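Local structure of programmed cell death 6-interacting protein (Homo sapiens, 5WA1) at residues Gln215-Phe220 with Ala242-Asp247; Glu303-Val308 with Val316-Phe321; Leu79-Gly84 with Ala152-Ala157; His280-Ala285 with Gly292-Arg297; Val36-Pro41 with Lys69-Ala74. The protein works in endocytosis, multivesicular body biogenesis, membrane repair, cytokinesis and apoptosis, and uses its Bro1 domain to bind CHMP4 subunits of ESCRT-III. All coordinates share one frame; numbering follows the deposited sequence.

Interaction 1: residues Gln215-Phe220 with Ala242-Asp247; sequences QAQEVF and ADYFGD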
# COMPACT_ATOMS: atom_id res chain seq x y z
N GLN A 215 -5.76 -1.23 -2.77
CA GLN A 215 -6.15 0.17 -2.74
C GLN A 215 -5.71 0.88 -4.00
O GLN A 215 -6.42 1.77 -4.48
CB GLN A 215 -5.61 0.82 -1.46
CG GLN A 215 -6.36 0.23 -0.27
CD GLN A 215 -6.05 0.83 1.10
OE1 GLN A 215 -6.92 0.83 1.97
NE2 GLN A 215 -4.82 1.32 1.30
N ALA A 216 -4.58 0.47 -4.59
CA ALA A 216 -4.20 1.00 -5.89
C ALA A 216 -5.24 0.66 -6.95
O ALA A 216 -5.64 1.53 -7.74
CB ALA A 216 -2.83 0.46 -6.30
N GLN A 217 -5.71 -0.59 -6.97
CA GLN A 217 -6.76 -0.98 -7.92
C GLN A 217 -8.05 -0.20 -7.68
O GLN A 217 -8.73 0.22 -8.63
CB GLN A 217 -7.02 -2.49 -7.85
CG GLN A 217 -8.14 -3.02 -8.77
CD GLN A 217 -7.75 -3.05 -10.25
OE1 GLN A 217 -6.57 -2.99 -10.59
NE2 GLN A 217 -8.75 -3.15 -11.13
N GLU A 218 -8.38 0.04 -6.41
CA GLU A 218 -9.57 0.84 -6.11
C GLU A 218 -9.44 2.25 -6.66
O GLU A 218 -10.43 2.84 -7.13
CB GLU A 218 -9.80 0.88 -4.60
CG GLU A 218 -11.03 1.70 -4.20
CD GLU A 218 -11.21 1.79 -2.70
OE1 GLU A 218 -10.39 1.20 -1.97
OE2 GLU A 218 -12.17 2.43 -2.24
N VAL A 219 -8.24 2.84 -6.59
CA VAL A 219 -8.04 4.17 -7.13
C VAL A 219 -8.27 4.18 -8.63
O VAL A 219 -8.84 5.13 -9.18
CB VAL A 219 -6.62 4.69 -6.77
CG1 VAL A 219 -6.32 5.96 -7.55
CG2 VAL A 219 -6.51 4.95 -5.28
N PHE A 220 -7.84 3.13 -9.33
CA PHE A 220 -8.11 3.06 -10.76
C PHE A 220 -9.60 2.94 -11.04
O PHE A 220 -10.09 3.47 -12.05
CB PHE A 220 -7.35 1.90 -11.40
CG PHE A 220 -5.96 2.25 -11.80
CD1 PHE A 220 -5.70 2.79 -13.05
CD2 PHE A 220 -4.90 2.08 -10.92
CE1 PHE A 220 -4.42 3.13 -13.43
CE2 PHE A 220 -3.61 2.42 -11.29
CZ PHE A 220 -3.37 2.95 -12.55
N ALA A 242 -12.30 -6.30 -5.90
CA ALA A 242 -12.95 -7.22 -4.97
C ALA A 242 -12.08 -8.43 -4.70
O ALA A 242 -11.94 -8.86 -3.55
CB ALA A 242 -14.33 -7.64 -5.52
N ASP A 243 -11.46 -8.98 -5.75
CA ASP A 243 -10.56 -10.12 -5.57
C ASP A 243 -9.39 -9.77 -4.66
O ASP A 243 -8.99 -10.57 -3.80
CB ASP A 243 -10.04 -10.61 -6.92
CG ASP A 243 -10.88 -11.71 -7.50
OD1 ASP A 243 -12.04 -11.86 -7.06
OD2 ASP A 243 -10.38 -12.43 -8.38
N TYR A 244 -8.81 -8.57 -4.83
CA TYR A 244 -7.66 -8.18 -4.00
C TYR A 244 -8.07 -7.97 -2.55
O TYR A 244 -7.37 -8.41 -1.64
CB TYR A 244 -7.03 -6.89 -4.53
CG TYR A 244 -6.26 -7.01 -5.81
CD1 TYR A 244 -5.45 -8.11 -6.06
CD2 TYR A 244 -6.31 -5.99 -6.76
CE1 TYR A 244 -4.71 -8.20 -7.24
CE2 TYR A 244 -5.59 -6.07 -7.93
CZ TYR A 244 -4.79 -7.17 -8.17
OH TYR A 244 -4.07 -7.23 -9.34
N PHE A 245 -9.17 -7.24 -2.32
CA PHE A 245 -9.64 -7.06 -0.95
C PHE A 245 -10.01 -8.39 -0.31
O PHE A 245 -9.76 -8.60 0.89
CB PHE A 245 -10.83 -6.10 -0.91
CG PHE A 245 -10.43 -4.66 -1.04
CD1 PHE A 245 -9.66 -4.06 -0.07
CD2 PHE A 245 -10.83 -3.92 -2.13
CE1 PHE A 245 -9.28 -2.72 -0.19
CE2 PHE A 245 -10.48 -2.59 -2.26
CZ PHE A 245 -9.69 -1.99 -1.28
N GLY A 246 -10.61 -9.29 -1.09
CA GLY A 246 -10.99 -10.59 -0.55
C GLY A 246 -9.79 -11.41 -0.13
O GLY A 246 -9.76 -12.00 0.96
N ASP A 247 -8.77 -11.47 -1.00
CA ASP A 247 -7.53 -12.17 -0.66
C ASP A 247 -6.89 -11.56 0.58
O ASP A 247 -6.39 -12.29 1.45
CB ASP A 247 -6.56 -12.12 -1.84
CG ASP A 247 -6.95 -13.05 -2.97
OD1 ASP A 247 -7.84 -13.90 -2.78
OD2 ASP A 247 -6.34 -12.95 -4.06
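A chi1 of -78° sets CG of Phe-245 opposite the carbonyl carbon of its own residue, and the ring then swings across to the neighbouring helix, where Glu-218 meets it with CG anti to the backbone N (chi1 180°) and the rest of the chain extended. OE1 of Glu-218 comes in at the ring edge, near its plane, 3.3 Å from CZ of Phe-245. The carboxylate stands steeply to the ring. An acid oxygen at the hydrogen-bearing rim, and not over the pi face, is consistent with a mildly attractive electrostatic contact. From an oblique direction CG of Gln-215 reaches the same CZ of Phe-245 at 4.1 Å. On the other flank, CB of Gln-217 touches the edge of the Tyr-244 ring in its plane, 3.7 Å from CD2. The polar ends find partners beyond the pair: Glu-218 makes a salt bridge to Lys-269. The amide of Gln-217, its chain bent at chi2, bonds Ala-356 and Leu-358, and the Tyr-244 hydroxyl pairs with Thr-357, so the late chain segment is tied to both helices. One turn along, Phe-220 stacks edge-to-face on an aromatic ring of the bound CHMP4C peptide. The two short axes approach to 9.4 Å at 157°, the antiparallel packing of consecutive helices that builds the TPR-like helical array of the Bro1 domain.

Interaction 2: residues Glu303-Val308 with Val316-Phe321; sequences ELIKTV and VNVKDF
Ile-305 and Val-318 bring their CA atoms to 7.1 Å where helix 291-311 runs beside a chain that is still irregular. Val-316 and Asn-317 are extended, Val-318 takes the N-cap position, and the helix proper starts at Lys-319. Because the extended backbone sends alternate side chains to alternate sides, Val-316 and Val-318 face the helix while Asn-317 points from it; its OD1 accepts a weak, long bond of 3.4 Å from Lys-319 N, at the new helix start.

Ile-305 and Val-308 each meet two partners across the contact. Ile-305 uses both branches: CG2 slides past Val-318, 4.0 Å from its CG2, and CD1 comes obliquely to the Phe-321 ring, 3.7 Å from CD2. Phe-321 carries its ring to that spot with CG anti to the backbone N (chi1 -168°). One turn on, CG1 of Val-308 fits against two valines, 3.5 Å from CG2 of Val-316 and 4.1 Å from CG1 of Val-318. Val-316 reaches with CG2, the methyl that sits between its backbone N and carbonyl carbon.

Helix 262-287 covers the cluster with Ala-275 and Cys-271, and Ile-325 continues it along helix 319-340. The lead-in of helix 319-340 is thus packed onto the preceding helix of the mainly helical Bro1 array. Every touching side chain is a buried hydrocarbon, consistent with apolar packing, with no directional bond between the segments.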
# COMPACT_ATOMS: atom_id res chain seq x y z
N GLU A 303 -28.23 -6.67 -1.96
CA GLU A 303 -27.98 -7.63 -0.89
C GLU A 303 -26.60 -7.41 -0.28
O GLU A 303 -26.45 -7.39 0.95
CB GLU A 303 -28.11 -9.04 -1.45
CG GLU A 303 -28.14 -10.16 -0.44
CD GLU A 303 -28.57 -11.47 -1.08
OE1 GLU A 303 -28.74 -11.49 -2.32
OE2 GLU A 303 -28.74 -12.46 -0.35
N LEU A 304 -25.58 -7.24 -1.13
CA LEU A 304 -24.22 -6.99 -0.66
C LEU A 304 -24.14 -5.70 0.15
O LEU A 304 -23.49 -5.66 1.21
CB LEU A 304 -23.27 -6.93 -1.85
CG LEU A 304 -22.98 -8.25 -2.56
CD1 LEU A 304 -22.37 -8.02 -3.95
CD2 LEU A 304 -22.06 -9.11 -1.69
N ILE A 305 -24.79 -4.64 -0.32
CA ILE A 305 -24.73 -3.35 0.36
C ILE A 305 -25.52 -3.37 1.66
O ILE A 305 -25.12 -2.76 2.66
CB ILE A 305 -25.19 -2.24 -0.60
CG1 ILE A 305 -24.08 -1.94 -1.60
CG2 ILE A 305 -25.55 -0.96 0.14
CD1 ILE A 305 -22.73 -1.64 -0.94
N LYS A 306 -26.65 -4.10 1.69
CA LYS A 306 -27.38 -4.26 2.94
C LYS A 306 -26.53 -4.98 3.99
O LYS A 306 -26.56 -4.62 5.17
CB LYS A 306 -28.68 -5.03 2.69
CG LYS A 306 -29.54 -5.23 3.93
CD LYS A 306 -30.82 -5.97 3.58
CE LYS A 306 -31.54 -6.47 4.82
NZ LYS A 306 -32.67 -7.38 4.45
N THR A 307 -25.77 -5.99 3.57
CA THR A 307 -24.93 -6.72 4.52
C THR A 307 -23.82 -5.83 5.08
O THR A 307 -23.48 -5.92 6.26
CB THR A 307 -24.35 -7.97 3.86
OG1 THR A 307 -25.42 -8.77 3.33
CG2 THR A 307 -23.59 -8.80 4.86
N VAL A 308 -23.27 -4.96 4.24
CA VAL A 308 -22.23 -4.03 4.68
C VAL A 308 -22.81 -2.98 5.61
O VAL A 308 -22.19 -2.60 6.61
CB VAL A 308 -21.55 -3.40 3.45
CG1 VAL A 308 -20.61 -2.28 3.86
CG2 VAL A 308 -20.81 -4.45 2.69
N VAL A 316 -17.79 2.16 7.29
CA VAL A 316 -18.09 2.69 5.96
C VAL A 316 -19.48 3.31 5.96
O VAL A 316 -20.34 2.98 6.78
CB VAL A 316 -18.01 1.61 4.86
CG1 VAL A 316 -16.56 1.30 4.52
CG2 VAL A 316 -18.74 0.36 5.31
N ASN A 317 -19.69 4.22 5.01
CA ASN A 317 -20.97 4.90 4.82
C ASN A 317 -21.45 4.59 3.41
O ASN A 317 -20.92 5.12 2.43
CB ASN A 317 -20.81 6.41 5.03
CG ASN A 317 -22.05 7.19 4.64
OD1 ASN A 317 -23.17 6.67 4.70
ND2 ASN A 317 -21.87 8.45 4.25
N VAL A 318 -22.46 3.73 3.30
CA VAL A 318 -22.94 3.27 2.01
C VAL A 318 -24.36 3.78 1.72
O VAL A 318 -25.02 3.25 0.83
CB VAL A 318 -22.87 1.74 1.90
CG1 VAL A 318 -21.41 1.24 1.97
CG2 VAL A 318 -23.72 1.09 2.98
N LYS A 319 -24.83 4.80 2.44
CA LYS A 319 -26.23 5.19 2.32
C LYS A 319 -26.55 5.69 0.92
O LYS A 319 -27.57 5.31 0.33
CB LYS A 319 -26.59 6.27 3.34
CG LYS A 319 -27.99 6.83 3.14
CD LYS A 319 -28.28 8.03 4.04
CE LYS A 319 -29.58 8.72 3.64
NZ LYS A 319 -30.74 7.78 3.66
N ASP A 320 -25.69 6.54 0.35
CA ASP A 320 -25.95 7.10 -0.97
C ASP A 320 -25.95 6.02 -2.04
O ASP A 320 -26.82 5.99 -2.92
CB ASP A 320 -24.92 8.19 -1.29
CG ASP A 320 -25.15 9.46 -0.48
OD1 ASP A 320 -25.94 9.43 0.49
OD2 ASP A 320 -24.52 10.49 -0.81
N PHE A 321 -24.96 5.12 -1.99
CA PHE A 321 -24.92 3.98 -2.91
C PHE A 321 -26.15 3.09 -2.74
O PHE A 321 -26.72 2.62 -3.73
CB PHE A 321 -23.64 3.19 -2.66
CG PHE A 321 -23.32 2.17 -3.72
CD1 PHE A 321 -23.78 2.32 -5.01
CD2 PHE A 321 -22.55 1.07 -3.40
CE1 PHE A 321 -23.48 1.37 -5.98
CE2 PHE A 321 -22.24 0.12 -4.36
CZ PHE A 321 -22.71 0.27 -5.65

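Interaction 3: residues Leu79-Gly84 with Ala152-Ala157; sequences LDKHEG and ASQIAA
Lys-81 lays its aliphatic chain across Gln-154, and the closest meeting is between CE of Lys-81 and OE1 of Gln-154, 3.1 Å apart, with CD of Lys-81 at 3.4 Å from the same oxygen. Bends at chi3 and chi4 (54°) turn the ammonium aside, and the methylenes approach the amide oxygen. Beside this pair, Ile-155 presses its longer branch against the loop backbone: CG1 lies 3.5 Å from Lys-81 O, and CD1 lies 3.7 Å from His-82 O.

Lys-81 is the centre of an inverse gamma turn, and its CA lies 5.7 Å from the CA of Ile-155. A weak 2.9 Å bond runs from His-82 N to Asp-80 O. His-82 occupies the N-cap position of helix 83-97. On helix 137-157, NE2 of Gln-154 donates to Val-28 O, which helps orient the amide with OE1 toward Lys-81; the Ser-153 hydroxyl accepts from Val-28 N, tying the N-terminal segment here. Leu-86 packs on Ile-155 from helix 83-97.

The ammonium of Lys-81 has a long, weak ion pair with Glu-158. The contact joins the loop leading into helix 83-97 of the Bro1 domain to residues 152-157 of helix 137-157. With CE, probably polarised by the adjoining ammonium, next to an amide oxygen, and a methylene and a methyl of Ile-155 set against two backbone carbonyl oxygens, it seems to rest on weak electrostatics and van der Waals packing.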
# COMPACT_ATOMS: atom_id res chain seq x y z
N LEU A 79 7.18 13.47 11.47
CA LEU A 79 6.41 14.61 10.99
C LEU A 79 6.40 14.60 9.46
O LEU A 79 7.09 13.81 8.82
CB LEU A 79 6.96 15.93 11.53
CG LEU A 79 6.91 16.22 13.04
CD1 LEU A 79 7.63 17.51 13.41
CD2 LEU A 79 5.47 16.26 13.54
N ASP A 80 5.58 15.50 8.90
CA ASP A 80 5.56 15.80 7.47
C ASP A 80 5.14 14.76 6.42
O ASP A 80 5.99 14.18 5.74
CB ASP A 80 6.95 16.24 7.00
CG ASP A 80 6.93 17.56 6.26
OD1 ASP A 80 5.86 17.93 5.74
OD2 ASP A 80 7.99 18.22 6.20
N LYS A 81 3.84 14.54 6.28
CA LYS A 81 3.29 13.72 5.20
C LYS A 81 3.33 14.31 3.79
O LYS A 81 2.33 14.28 3.06
CB LYS A 81 1.88 13.30 5.57
CG LYS A 81 1.79 12.41 6.79
CD LYS A 81 0.37 11.90 6.97
CE LYS A 81 0.03 11.71 8.43
NZ LYS A 81 0.29 12.94 9.23
N HIS A 82 4.47 14.86 3.39
CA HIS A 82 4.64 15.40 2.06
C HIS A 82 5.85 14.74 1.40
O HIS A 82 6.56 13.94 2.02
CB HIS A 82 4.77 16.94 2.09
CG HIS A 82 6.18 17.44 2.17
ND1 HIS A 82 7.00 17.21 3.26
CD2 HIS A 82 6.91 18.20 1.32
CE1 HIS A 82 8.17 17.79 3.07
NE2 HIS A 82 8.14 18.40 1.89
N GLU A 83 6.06 15.07 0.13
CA GLU A 83 7.06 14.37 -0.68
C GLU A 83 8.48 14.61 -0.17
O GLU A 83 9.33 13.73 -0.30
CB GLU A 83 6.93 14.80 -2.14
CG GLU A 83 7.79 13.99 -3.10
CD GLU A 83 7.66 14.47 -4.54
OE1 GLU A 83 6.89 15.43 -4.78
OE2 GLU A 83 8.32 13.89 -5.42
N GLY A 84 8.74 15.79 0.41
CA GLY A 84 10.07 16.06 0.93
C GLY A 84 10.48 15.09 2.02
O GLY A 84 11.61 14.59 2.03
N ALA A 152 4.49 6.40 2.40
CA ALA A 152 3.83 6.46 1.10
C ALA A 152 2.35 6.10 1.21
O ALA A 152 1.50 6.71 0.55
CB ALA A 152 4.52 5.53 0.10
N SER A 153 2.02 5.10 2.04
CA SER A 153 0.62 4.75 2.24
C SER A 153 -0.15 5.89 2.90
O SER A 153 -1.32 6.11 2.59
CB SER A 153 0.49 3.47 3.07
OG SER A 153 0.62 3.75 4.47
N GLN A 154 0.51 6.63 3.80
CA GLN A 154 -0.17 7.74 4.46
C GLN A 154 -0.38 8.90 3.50
O GLN A 154 -1.43 9.55 3.53
CB GLN A 154 0.63 8.20 5.68
CG GLN A 154 0.73 7.13 6.78
CD GLN A 154 1.37 7.68 8.04
OE1 GLN A 154 1.27 8.87 8.32
NE2 GLN A 154 2.05 6.82 8.79
N ILE A 155 0.61 9.19 2.65
CA ILE A 155 0.46 10.24 1.65
C ILE A 155 -0.65 9.87 0.67
O ILE A 155 -1.47 10.72 0.29
CB ILE A 155 1.81 10.48 0.93
CG1 ILE A 155 2.83 11.05 1.91
CG2 ILE A 155 1.61 11.38 -0.28
CD1 ILE A 155 4.28 11.09 1.39
N ALA A 156 -0.69 8.61 0.25
CA ALA A 156 -1.73 8.18 -0.69
C ALA A 156 -3.11 8.31 -0.07
O ALA A 156 -4.06 8.79 -0.72
CB ALA A 156 -1.47 6.74 -1.12
N ALA A 157 -3.25 7.89 1.19
CA ALA A 157 -4.54 7.94 1.87
C ALA A 157 -5.02 9.37 2.10
O ALA A 157 -6.21 9.58 2.33
CB ALA A 157 -4.45 7.19 3.20

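Interaction 4: residues His280-Ala285 with Gly292-Arg297; sequences HQSILA and GEEIAR
Gln-281 and Arg-297 lie side by side in an antiparallel helical hairpin, where helices 262-287 and 291-311 of the Bro1 domain pack with short axes 8.1 Å apart at 168°. Bent at chi2 (71°), Gln-281 places CG over one face of the guanidinium, 3.4 Å from Arg-297 NE. Its NE2 donates to a water that donates to Glu-293 OE2, 2.6 Å away. This OE2 also takes a 2.8 Å salt bridge from Arg-297 NE; it lies in the guanidinium plane, while NE reaches it on its anti side, 16° out of the carboxylate plane. Glu-278 and the carbonyl of Asp-351 hold the terminal nitrogens, so the flat group has little freedom to turn.

Ser-282 sits where the two segments come closest, its CA 4.5 Å from that of Glu-294. At this small residue CG of Glu-294 comes to 3.4 Å from Ser-282 O, and CB of Ser-282 rests on CB of Arg-297. The serine OG is engaged by the carbonyl of Tyr-279 and by a second water, which also donates to Glu-294 OE2; the other oxygen of that acid pairs with Lys-286. One turn on, the Ala-285 methyl touches the opposite helix, CB standing 3.9 Å from Glu-293 CG.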
# COMPACT_ATOMS: atom_id res chain seq x y z
N HIS A 280 -22.49 -1.72 -12.05
CA HIS A 280 -22.09 -1.27 -13.37
C HIS A 280 -22.37 -2.33 -14.43
O HIS A 280 -22.69 -1.98 -15.57
CB HIS A 280 -20.62 -0.85 -13.37
CG HIS A 280 -20.40 0.44 -12.64
ND1 HIS A 280 -20.67 1.66 -13.22
CD2 HIS A 280 -20.00 0.70 -11.37
CE1 HIS A 280 -20.42 2.62 -12.34
NE2 HIS A 280 -20.02 2.06 -11.22
N GLN A 281 -22.28 -3.61 -14.08
CA GLN A 281 -22.69 -4.63 -15.03
C GLN A 281 -24.19 -4.55 -15.30
O GLN A 281 -24.62 -4.83 -16.42
CB GLN A 281 -22.30 -6.01 -14.52
CG GLN A 281 -22.39 -7.10 -15.59
CD GLN A 281 -21.30 -6.97 -16.63
OE1 GLN A 281 -20.31 -6.27 -16.42
NE2 GLN A 281 -21.46 -7.64 -17.76
N SER A 282 -24.99 -4.16 -14.30
CA SER A 282 -26.43 -4.05 -14.50
C SER A 282 -26.77 -2.92 -15.47
O SER A 282 -27.74 -3.03 -16.24
CB SER A 282 -27.14 -3.85 -13.16
OG SER A 282 -27.12 -2.47 -12.79
N ILE A 283 -26.01 -1.82 -15.44
CA ILE A 283 -26.21 -0.74 -16.40
C ILE A 283 -25.97 -1.24 -17.82
O ILE A 283 -26.73 -0.93 -18.75
CB ILE A 283 -25.29 0.46 -16.06
CG1 ILE A 283 -25.67 1.05 -14.71
CG2 ILE A 283 -25.33 1.52 -17.18
CD1 ILE A 283 -24.75 2.16 -14.25
N LEU A 284 -24.89 -2.01 -18.02
CA LEU A 284 -24.65 -2.63 -19.32
C LEU A 284 -25.80 -3.53 -19.72
O LEU A 284 -26.26 -3.49 -20.86
CB LEU A 284 -23.34 -3.43 -19.28
CG LEU A 284 -22.94 -4.13 -20.58
CD1 LEU A 284 -22.87 -3.15 -21.74
CD2 LEU A 284 -21.59 -4.83 -20.39
N ALA A 285 -26.29 -4.35 -18.79
CA ALA A 285 -27.43 -5.22 -19.09
C ALA A 285 -28.63 -4.40 -19.54
O ALA A 285 -29.28 -4.75 -20.53
CB ALA A 285 -27.79 -6.06 -17.87
N GLY A 292 -34.33 -8.59 -17.27
CA GLY A 292 -34.28 -9.58 -16.21
C GLY A 292 -32.90 -9.63 -15.58
O GLY A 292 -32.76 -9.61 -14.35
N GLU A 293 -31.86 -9.66 -16.41
CA GLU A 293 -30.50 -9.68 -15.88
C GLU A 293 -30.18 -8.42 -15.09
O GLU A 293 -29.53 -8.49 -14.04
CB GLU A 293 -29.48 -9.86 -17.02
CG GLU A 293 -28.04 -9.67 -16.52
CD GLU A 293 -26.98 -9.87 -17.59
OE1 GLU A 293 -27.31 -10.34 -18.70
OE2 GLU A 293 -25.80 -9.55 -17.31
N GLU A 294 -30.65 -7.26 -15.56
CA GLU A 294 -30.41 -6.03 -14.81
C GLU A 294 -30.96 -6.14 -13.39
O GLU A 294 -30.29 -5.75 -12.43
CB GLU A 294 -31.05 -4.82 -15.52
CG GLU A 294 -30.76 -3.53 -14.75
CD GLU A 294 -31.71 -2.37 -15.04
OE1 GLU A 294 -32.70 -2.54 -15.80
OE2 GLU A 294 -31.46 -1.26 -14.49
N ILE A 295 -32.18 -6.67 -13.25
CA ILE A 295 -32.81 -6.81 -11.94
C ILE A 295 -32.03 -7.78 -11.07
O ILE A 295 -31.82 -7.53 -9.87
CB ILE A 295 -34.28 -7.26 -12.11
CG1 ILE A 295 -35.13 -6.12 -12.64
CG2 ILE A 295 -34.83 -7.77 -10.78
CD1 ILE A 295 -36.50 -6.55 -13.18
N ALA A 296 -31.61 -8.91 -11.64
CA ALA A 296 -30.86 -9.90 -10.86
C ALA A 296 -29.56 -9.31 -10.32
O ALA A 296 -29.18 -9.58 -9.17
CB ALA A 296 -30.56 -11.13 -11.72
N ARG A 297 -28.88 -8.50 -11.13
CA ARG A 297 -27.61 -7.94 -10.69
C ARG A 297 -27.82 -6.82 -9.67
O ARG A 297 -27.08 -6.73 -8.69
CB ARG A 297 -26.82 -7.47 -11.90
CG ARG A 297 -26.38 -8.63 -12.80
CD ARG A 297 -25.28 -8.20 -13.75
NE ARG A 297 -24.86 -9.24 -14.69
CZ ARG A 297 -23.99 -10.21 -14.41
NH1 ARG A 297 -23.44 -10.30 -13.20
NH2 ARG A 297 -23.67 -11.09 -15.35
O HOH W 1 -24.26 -7.93 -18.70
O HOH W 2 -29.07 -0.26 -13.50

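Interaction 5: residues Val36-Pro41 with Lys69-Ala74; sequences VDLAKP and KLRRAA
Val-36 overlaps one face of the Arg-71 guanidinium toward its rim, with CG2 above the plane and CB 4.0 Å from NH2. The valine crosses the arginine obliquely, a hydrocarbon laid on a flat cation. Leu-38 meets the same side chain lower down and at about a right angle: its CD1 is 3.9 Å from Arg-71 CD and 4.0 Å from Arg-71 CB. Arg-71 can serve both because it leaves helix 56-75 with CG anti to the backbone N (chi1 -175°) and stays extended from CG to NE. It therefore reaches past the leucine to the valine.

The buried charge is met from several directions. NE makes a salt bridge to Glu-140, NH1 bonds the Thr-33 hydroxyl and NH2 bonds the Ser-34 carbonyl, so all three nitrogens are engaged and the plane of the group is fixed beneath Val-36. Tyr-92, with Phe-114 and Trp-116 of strand 114-117, also packs on Arg-71.

This is the lead-in to the first helix of the Bro1 domain, packed against the helix that follows it. Asp-37 caps that start in the manner of an Asx turn, its OD1 accepting a weak bond from Ala-39 N at 3.2 Å. The same OD1 stands 5.6 Å from Arg-72 NH1, too far for a contact, although the opposite charges may still attract. Arg-72 folds back on its own helix, so that Lys-69 CA lies 3.5 Å above the plane of its guanidinium, toward the rim.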
# COMPACT_ATOMS: atom_id res chain seq x y z
N VAL A 36 21.01 7.19 16.69
CA VAL A 36 22.29 6.48 16.61
C VAL A 36 23.33 7.40 15.99
O VAL A 36 23.06 8.11 15.01
CB VAL A 36 22.15 5.18 15.78
CG1 VAL A 36 23.51 4.65 15.38
CG2 VAL A 36 21.39 4.13 16.58
N ASP A 37 24.54 7.40 16.56
CA ASP A 37 25.66 8.17 16.02
C ASP A 37 26.32 7.34 14.92
O ASP A 37 27.22 6.54 15.17
CB ASP A 37 26.66 8.53 17.11
CG ASP A 37 27.87 9.28 16.57
OD1 ASP A 37 27.77 9.85 15.46
OD2 ASP A 37 28.91 9.30 17.25
N LEU A 38 25.87 7.55 13.68
CA LEU A 38 26.45 6.83 12.55
C LEU A 38 27.89 7.26 12.28
O LEU A 38 28.68 6.47 11.75
CB LEU A 38 25.62 7.05 11.29
CG LEU A 38 24.34 6.24 11.15
CD1 LEU A 38 23.79 6.38 9.72
CD2 LEU A 38 24.59 4.79 11.51
N ALA A 39 28.24 8.50 12.63
CA ALA A 39 29.52 9.06 12.21
C ALA A 39 30.69 8.33 12.86
O ALA A 39 31.55 7.78 12.17
CB ALA A 39 29.56 10.55 12.54
N LYS A 40 30.71 8.28 14.20
CA LYS A 40 31.87 7.79 14.94
C LYS A 40 32.36 6.41 14.49
O LYS A 40 33.56 6.27 14.23
CB LYS A 40 31.55 7.81 16.44
CG LYS A 40 32.77 7.86 17.34
CD LYS A 40 32.38 8.09 18.79
CE LYS A 40 33.57 8.52 19.63
NZ LYS A 40 34.13 9.82 19.18
N PRO A 41 31.51 5.37 14.39
CA PRO A 41 32.04 4.06 13.98
C PRO A 41 32.52 4.01 12.54
O PRO A 41 33.30 3.12 12.20
CB PRO A 41 30.84 3.12 14.18
CG PRO A 41 29.86 3.88 15.03
CD PRO A 41 30.07 5.31 14.66
N LYS A 69 23.66 12.80 9.87
CA LYS A 69 22.66 13.86 9.79
C LYS A 69 21.45 13.40 8.99
O LYS A 69 20.30 13.65 9.37
CB LYS A 69 23.28 15.11 9.18
CG LYS A 69 22.30 16.22 8.82
CD LYS A 69 23.06 17.41 8.25
CE LYS A 69 22.13 18.50 7.74
NZ LYS A 69 22.89 19.66 7.20
N LEU A 70 21.70 12.71 7.87
CA LEU A 70 20.61 12.23 7.03
C LEU A 70 19.73 11.23 7.77
O LEU A 70 18.51 11.23 7.61
CB LEU A 70 21.16 11.62 5.74
CG LEU A 70 20.14 10.92 4.82
CD1 LEU A 70 19.03 11.89 4.42
CD2 LEU A 70 20.82 10.34 3.59
N ARG A 71 20.34 10.37 8.59
CA ARG A 71 19.54 9.42 9.36
C ARG A 71 18.61 10.14 10.32
O ARG A 71 17.42 9.80 10.43
CB ARG A 71 20.44 8.44 10.13
CG ARG A 71 19.63 7.37 10.85
CD ARG A 71 20.46 6.40 11.68
NE ARG A 71 19.69 5.19 11.94
CZ ARG A 71 18.89 5.02 12.99
NH1 ARG A 71 18.22 3.87 13.13
NH2 ARG A 71 18.76 5.97 13.91
N ARG A 72 19.13 11.14 11.04
CA ARG A 72 18.29 11.90 11.96
C ARG A 72 17.11 12.55 11.23
O ARG A 72 15.99 12.56 11.74
CB ARG A 72 19.12 12.95 12.69
CG ARG A 72 20.21 12.37 13.59
CD ARG A 72 20.81 13.44 14.51
NE ARG A 72 21.59 14.44 13.79
CZ ARG A 72 22.89 14.34 13.54
NH1 ARG A 72 23.57 13.28 13.96
NH2 ARG A 72 23.52 15.30 12.87
N ALA A 73 17.35 13.07 10.02
CA ALA A 73 16.27 13.69 9.27
C ALA A 73 15.28 12.66 8.72
O ALA A 73 14.09 12.96 8.59
CB ALA A 73 16.84 14.53 8.12
N ALA A 74 15.74 11.44 8.40
CA ALA A 74 14.86 10.44 7.80
C ALA A 74 14.03 9.68 8.83
O ALA A 74 12.88 9.33 8.55
CB ALA A 74 15.67 9.44 6.97

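Overall arrangement
Followed from the N terminus, the five contacts come in series: interaction 5, then 3, 1, 4 and 2, none nested in or crossing another. Interaction 5 closes the loop from the lead-in of helix 39-49 to helix 56-75. Interaction 3 makes the longest closure, from the start of helix 83-97 past the two-stranded sheet to helix 137-157. Interaction 1 joins helices 202-226 and 231-252, interaction 4 closes the short turn between helices 262-287 and 291-311, and interaction 2 uses helix 291-311 again to hold the start of helix 319-340. The centres of interactions 4 and 5 lie about 60 Å apart, on opposite sides of the chain's centre.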